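Local coordinates for protein D-mandelate dehydrogenase (Rhodotorula graminis, PDB 2W2K) that belongs to the D-isomer specific 2-hydroxyacid dehydrogenases and probably uses a nicotinamide coenzyme to interconvert D-mandelate and its 2-oxo acid, at residues R110-T115 with E317-T322; E209-L214 with A218-C223. All blocks are in the same frame, centred on the assembly; numbering follows the deposited sequence.

Interaction 1 of 2, residues R110-T115 with E317-T322; sequences RGAGDT and ERLTMT
The carbonyl O of R318, one residue before the L319 that faces R110 and A112, takes two bonds from T322: the backbone N at 3.0 Å and the hydroxyl OG1 at 2.8 Å. They arrive from opposite faces of the carbonyl plane. With chi1 at -57°, OG1 turns back along the helix to reach that oxygen. This is the long helix 310-330 of a two-domain D-2-hydroxyacid dehydrogenase, packed beside the link that leads from the five-stranded sheet into helix 114-130 and the Rossmann-type coenzyme domain. The contact itself is small and apolar. L319 extends its side chain toward the link, and CD1 is the branch that touches: it comes within 4.4 Å of A112 CB and lies 4.2 Å from R110 O. R110 thus contributes its carbonyl here, while its CB points away from the helix and its side chain comes about 7 Å from that of A173, part of the NAD site. A112 also packs on E315 and F316, one turn earlier in the same helix. Elsewhere on helix 310-330, E317 takes backbone N-H groups from R14, H15 and L16, which ties the helix to the five-stranded domain. The link turns into its helix through a type I beta turn, G111 to D114. G113 sits at the N-cap, and D114 N reaches back to G111 O at 3.3 Å.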
loop_
_atom_site.group_PDB
_atom_site.type_symbol
_atom_site.label_atom_id
_atom_site.label_comp_id
_atom_site.label_asym_id
_atom_site.label_seq_id
_atom_site.Cartn_x
_atom_site.Cartn_y
_atom_site.Cartn_z
ATOM N N ARG B 110 -24.003 6.235 4.684
ATOM C CA ARG B 110 -22.807 6.868 5.295
ATOM C C ARG B 110 -22.081 5.975 6.330
ATOM O O ARG B 110 -22.709 5.410 7.271
ATOM C CB ARG B 110 -23.177 8.244 5.910
ATOM C CG ARG B 110 -22.036 8.946 6.672
ATOM C CD ARG B 110 -22.502 10.229 7.411
ATOM N NE ARG B 110 -23.680 10.017 8.257
ATOM C CZ ARG B 110 -23.673 9.453 9.467
ATOM N NH1 ARG B 110 -22.542 9.012 10.020
ATOM N NH2 ARG B 110 -24.813 9.296 10.119
ATOM N N GLY B 111 -20.758 5.866 6.155
ATOM C CA GLY B 111 -19.891 5.108 7.055
ATOM C C GLY B 111 -19.539 3.712 6.585
ATOM O O GLY B 111 -18.536 3.158 7.023
ATOM N N ALA B 112 -20.371 3.114 5.712
ATOM C CA ALA B 112 -20.178 1.690 5.308
ATOM C C ALA B 112 -18.812 1.410 4.683
ATOM O O ALA B 112 -18.249 0.331 4.885
ATOM C CB ALA B 112 -21.299 1.215 4.332
ATOM N N GLY B 113 -18.320 2.359 3.885
ATOM C CA GLY B 113 -17.029 2.207 3.175
ATOM C C GLY B 113 -15.824 2.918 3.807
ATOM O O GLY B 113 -14.815 3.124 3.122
ATOM N N ASP B 114 -15.906 3.311 5.090
ATOM C CA ASP B 114 -14.768 4.044 5.747
ATOM C C ASP B 114 -13.456 3.232 5.753
ATOM O O ASP B 114 -12.379 3.766 5.456
ATOM C CB ASP B 114 -15.091 4.467 7.198
ATOM C CG ASP B 114 -16.112 5.632 7.300
ATOM O OD1 ASP B 114 -16.611 6.127 6.272
ATOM O OD2 ASP B 114 -16.436 6.039 8.452
ATOM N N THR B 115 -13.538 1.940 6.073
ATOM C CA THR B 115 -12.322 1.099 6.115
ATOM C C THR B 115 -11.725 0.934 4.696
ATOM O O THR B 115 -10.514 1.141 4.492
ATOM C CB THR B 115 -12.615 -0.283 6.769
ATOM O OG1 THR B 115 -12.924 -0.082 8.170
ATOM C CG2 THR B 115 -11.399 -1.267 6.617
ATOM N N GLU B 317 -26.262 -3.404 2.216
ATOM C CA GLU B 317 -27.484 -4.229 2.357
ATOM C C GLU B 317 -28.092 -4.142 3.764
ATOM O O GLU B 317 -29.315 -3.969 3.892
ATOM C CB GLU B 317 -27.199 -5.698 1.944
ATOM C CG GLU B 317 -26.893 -5.812 0.430
ATOM C CD GLU B 317 -26.896 -7.243 -0.138
ATOM O OE1 GLU B 317 -27.084 -8.222 0.627
ATOM O OE2 GLU B 317 -26.695 -7.362 -1.380
ATOM N N ARG B 318 -27.262 -4.239 4.818
ATOM C CA ARG B 318 -27.782 -4.116 6.211
ATOM C C ARG B 318 -28.414 -2.737 6.496
ATOM O O ARG B 318 -29.513 -2.665 7.059
ATOM C CB ARG B 318 -26.691 -4.415 7.274
ATOM C CG ARG B 318 -27.257 -4.491 8.750
ATOM C CD ARG B 318 -26.118 -4.571 9.798
ATOM N NE ARG B 318 -25.455 -3.274 10.002
ATOM C CZ ARG B 318 -25.897 -2.305 10.812
ATOM N NH1 ARG B 318 -27.025 -2.450 11.518
ATOM N NH2 ARG B 318 -25.211 -1.177 10.924
ATOM N N LEU B 319 -27.737 -1.644 6.109
ATOM C CA LEU B 319 -28.252 -0.284 6.388
ATOM C C LEU B 319 -29.560 0.022 5.626
ATOM O O LEU B 319 -30.529 0.524 6.220
ATOM C CB LEU B 319 -27.169 0.795 6.112
ATOM C CG LEU B 319 -26.040 0.918 7.165
ATOM C CD1 LEU B 319 -24.953 1.867 6.619
ATOM C CD2 LEU B 319 -26.586 1.419 8.512
ATOM N N THR B 320 -29.596 -0.280 4.330
ATOM C CA THR B 320 -30.823 -0.013 3.526
ATOM C C THR B 320 -32.056 -0.745 4.083
ATOM O O THR B 320 -33.117 -0.123 4.275
ATOM C CB THR B 320 -30.639 -0.302 2.010
ATOM O OG1 THR B 320 -30.176 -1.655 1.803
ATOM C CG2 THR B 320 -29.642 0.730 1.357
ATOM N N MET B 321 -31.919 -2.054 4.345
ATOM C CA MET B 321 -33.043 -2.869 4.860
ATOM C C MET B 321 -33.475 -2.429 6.267
ATOM O O MET B 321 -34.675 -2.252 6.525
ATOM C CB MET B 321 -32.697 -4.368 4.848
ATOM C CG MET B 321 -32.555 -4.999 3.441
ATOM S SD MET B 321 -32.395 -6.819 3.494
ATOM C CE MET B 321 -30.722 -7.071 2.909
ATOM N N THR B 322 -32.496 -2.243 7.171
ATOM C CA THR B 322 -32.755 -1.818 8.556
ATOM C C THR B 322 -33.383 -0.426 8.666
ATOM O O THR B 322 -34.301 -0.216 9.470
ATOM C CB THR B 322 -31.448 -1.930 9.454
ATOM O OG1 THR B 322 -30.953 -3.284 9.420
ATOM C CG2 THR B 322 -31.724 -1.523 10.901
#

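Interaction 2 of 2, residues E209-L214 with A218-C223; sequences ERVDSL and ARRSDC
R220 reaches from the last turn of helix 214-220 to E209 on strand 209-210, the outermost strand of the seven-stranded parallel sheet, in the beta-alpha-beta crossover that runs on to strand 223-226 of the Rossmann fold. From CB the chain first leaves with CG opposite the carbonyl carbon, then folds at chi2 (-75°) and chi3 (-64°), a compact path that brings the guanidinium back to the strand. R220 CZ stands 3.7 Å from both E209 OE1 and E209 OE2, centred on the carboxylate. Of the two terminal nitrogens, R220 NH2 bonds E209 OE1 at 2.8 Å, on the syn side but tilted out of the carboxylate plane, and R220 NH1 bonds E209 OE2 at 3.0 Å, approaching from above that plane. Both oxygens lie close to the guanidinium plane, yet the two flat groups are turned 48° apart, so this end-on, two-bond salt bridge is twisted. E209 meets the arginine with an extended chain, the two side chains crossing at roughly a right angle. R220 NH1 also has V211 CG1 beside it at 4.1 Å, and V191 of the neighbouring strand packs on both V211 and R220. At the other end S213 is the N-cap of the helix, its OG capping E216 N. The L214 side chain comes about 7 Å from that of the NAD-binding V228; L214 O accepts A218 N at 2.9 Å, an ordinary helical bond, and A218 CB lies 3.5 Å from the same L214 O.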
loop_
_atom_site.group_PDB
_atom_site.type_symbol
_atom_site.label_atom_id
_atom_site.label_comp_id
_atom_site.label_asym_id
_atom_site.label_seq_id
_atom_site.Cartn_x
_atom_site.Cartn_y
_atom_site.Cartn_z
ATOM N N GLU B 209 -1.785 19.499 13.628
ATOM C CA GLU B 209 -1.630 20.966 13.640
ATOM C C GLU B 209 -2.563 21.590 12.591
ATOM O O GLU B 209 -2.452 21.262 11.423
ATOM C CB GLU B 209 -0.173 21.366 13.359
ATOM C CG GLU B 209 0.030 22.888 13.335
ATOM C CD GLU B 209 1.395 23.331 12.794
ATOM O OE1 GLU B 209 2.331 22.503 12.704
ATOM O OE2 GLU B 209 1.518 24.530 12.454
ATOM N N ARG B 210 -3.485 22.464 13.009
ATOM C CA ARG B 210 -4.406 23.140 12.066
ATOM C C ARG B 210 -3.763 24.391 11.432
ATOM O O ARG B 210 -3.096 25.188 12.127
ATOM C CB ARG B 210 -5.722 23.518 12.781
ATOM C CG ARG B 210 -6.911 23.905 11.857
ATOM C CD ARG B 210 -8.153 24.408 12.650
ATOM N NE ARG B 210 -9.312 24.568 11.756
ATOM C CZ ARG B 210 -10.449 25.193 12.059
ATOM N NH1 ARG B 210 -10.625 25.772 13.252
ATOM N NH2 ARG B 210 -11.418 25.261 11.148
ATOM N N VAL B 211 -3.975 24.579 10.135
ATOM C CA VAL B 211 -3.663 25.862 9.464
ATOM C C VAL B 211 -4.928 26.554 8.954
ATOM O O VAL B 211 -5.983 25.924 8.861
ATOM C CB VAL B 211 -2.564 25.725 8.336
ATOM C CG1 VAL B 211 -1.230 25.232 8.934
ATOM C CG2 VAL B 211 -3.036 24.802 7.191
ATOM N N ASP B 212 -4.835 27.852 8.629
ATOM C CA ASP B 212 -6.031 28.659 8.288
ATOM C C ASP B 212 -6.462 28.657 6.820
ATOM O O ASP B 212 -7.642 28.918 6.519
ATOM C CB ASP B 212 -5.858 30.121 8.743
ATOM C CG ASP B 212 -5.574 30.244 10.243
ATOM O OD1 ASP B 212 -6.225 29.538 11.052
ATOM O OD2 ASP B 212 -4.686 31.042 10.603
ATOM N N SER B 213 -5.529 28.368 5.910
ATOM C CA SER B 213 -5.814 28.435 4.464
ATOM C C SER B 213 -5.250 27.253 3.645
ATOM O O SER B 213 -4.323 26.553 4.088
ATOM C CB SER B 213 -5.270 29.745 3.894
ATOM O OG SER B 213 -3.857 29.681 3.717
ATOM N N LEU B 214 -5.789 27.059 2.444
ATOM C CA LEU B 214 -5.312 25.992 1.534
ATOM C C LEU B 214 -3.886 26.225 0.997
ATOM O O LEU B 214 -3.134 25.260 0.799
ATOM C CB LEU B 214 -6.280 25.810 0.355
ATOM C CG LEU B 214 -7.659 25.229 0.683
ATOM C CD1 LEU B 214 -8.657 25.566 -0.405
ATOM C CD2 LEU B 214 -7.555 23.698 0.907
ATOM N N ALA B 218 -0.811 23.615 1.447
ATOM C CA ALA B 218 0.038 23.226 0.292
ATOM C C ALA B 218 1.549 23.377 0.574
ATOM O O ALA B 218 2.340 22.459 0.316
ATOM C CB ALA B 218 -0.380 24.024 -0.974
ATOM N N ARG B 219 1.937 24.526 1.136
ATOM C CA ARG B 219 3.351 24.834 1.388
ATOM C C ARG B 219 4.004 23.894 2.412
ATOM O O ARG B 219 5.220 23.617 2.327
ATOM C CB ARG B 219 3.488 26.300 1.844
ATOM C CG ARG B 219 4.933 26.782 1.973
ATOM C CD ARG B 219 5.025 28.264 2.384
ATOM N NE ARG B 219 6.431 28.604 2.641
ATOM C CZ ARG B 219 7.334 28.938 1.712
ATOM N NH1 ARG B 219 7.019 29.017 0.420
ATOM N NH2 ARG B 219 8.578 29.192 2.085
ATOM N N ARG B 220 3.226 23.432 3.384
ATOM C CA ARG B 220 3.770 22.632 4.520
ATOM C C ARG B 220 3.952 21.134 4.177
ATOM O O ARG B 220 4.646 20.401 4.907
ATOM C CB ARG B 220 2.883 22.770 5.777
ATOM C CG ARG B 220 2.793 24.207 6.417
ATOM C CD ARG B 220 4.063 24.623 7.195
ATOM N NE ARG B 220 4.281 23.759 8.357
ATOM C CZ ARG B 220 3.634 23.872 9.521
ATOM N NH1 ARG B 220 2.740 24.849 9.733
ATOM N NH2 ARG B 220 3.895 23.007 10.493
ATOM N N SER B 221 3.343 20.686 3.081
ATOM C CA SER B 221 3.157 19.228 2.828
ATOM C C SER B 221 4.244 18.543 1.977
ATOM O O SER B 221 4.766 19.137 1.035
ATOM C CB SER B 221 1.778 18.979 2.178
ATOM O OG SER B 221 0.728 19.545 2.960
ATOM N N ASP B 222 4.550 17.286 2.308
ATOM C CA ASP B 222 5.333 16.402 1.428
ATOM C C ASP B 222 4.409 15.547 0.540
ATOM O O ASP B 222 4.729 15.276 -0.636
ATOM C CB ASP B 222 6.289 15.520 2.251
ATOM C CG ASP B 222 7.362 16.349 2.992
ATOM O OD1 ASP B 222 8.177 17.013 2.307
ATOM O OD2 ASP B 222 7.381 16.324 4.243
ATOM N N CYS B 223 3.262 15.144 1.096
ATOM C CA CYS B 223 2.176 14.534 0.302
ATOM C C CYS B 223 0.821 15.116 0.754
ATOM O O CYS B 223 0.504 15.095 1.955
ATOM C CB CYS B 223 2.172 13.003 0.488
ATOM S SG CYS B 223 0.981 12.073 -0.592
#

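How the interactions relate
From the N terminus the chain builds the five-stranded sheet, leaves strand 105-107 and enters the link 110-115. Helix 114-130 then carries it into the coenzyme domain, where the seven-stranded sheet is laid down. Within that domain, interaction 2 closes a very short local loop, only three residues lying between 209-214 and 218-223, and joins the edge strand to the helix that follows it. Interaction 1 closes much later, across 201 intervening residues, when helix 310-330 brings the chain back to the first domain beside its exit. Interaction 2 is therefore nested inside interaction 1; their centres are 32 Å apart and their nearest atoms about 17 Å, without touching.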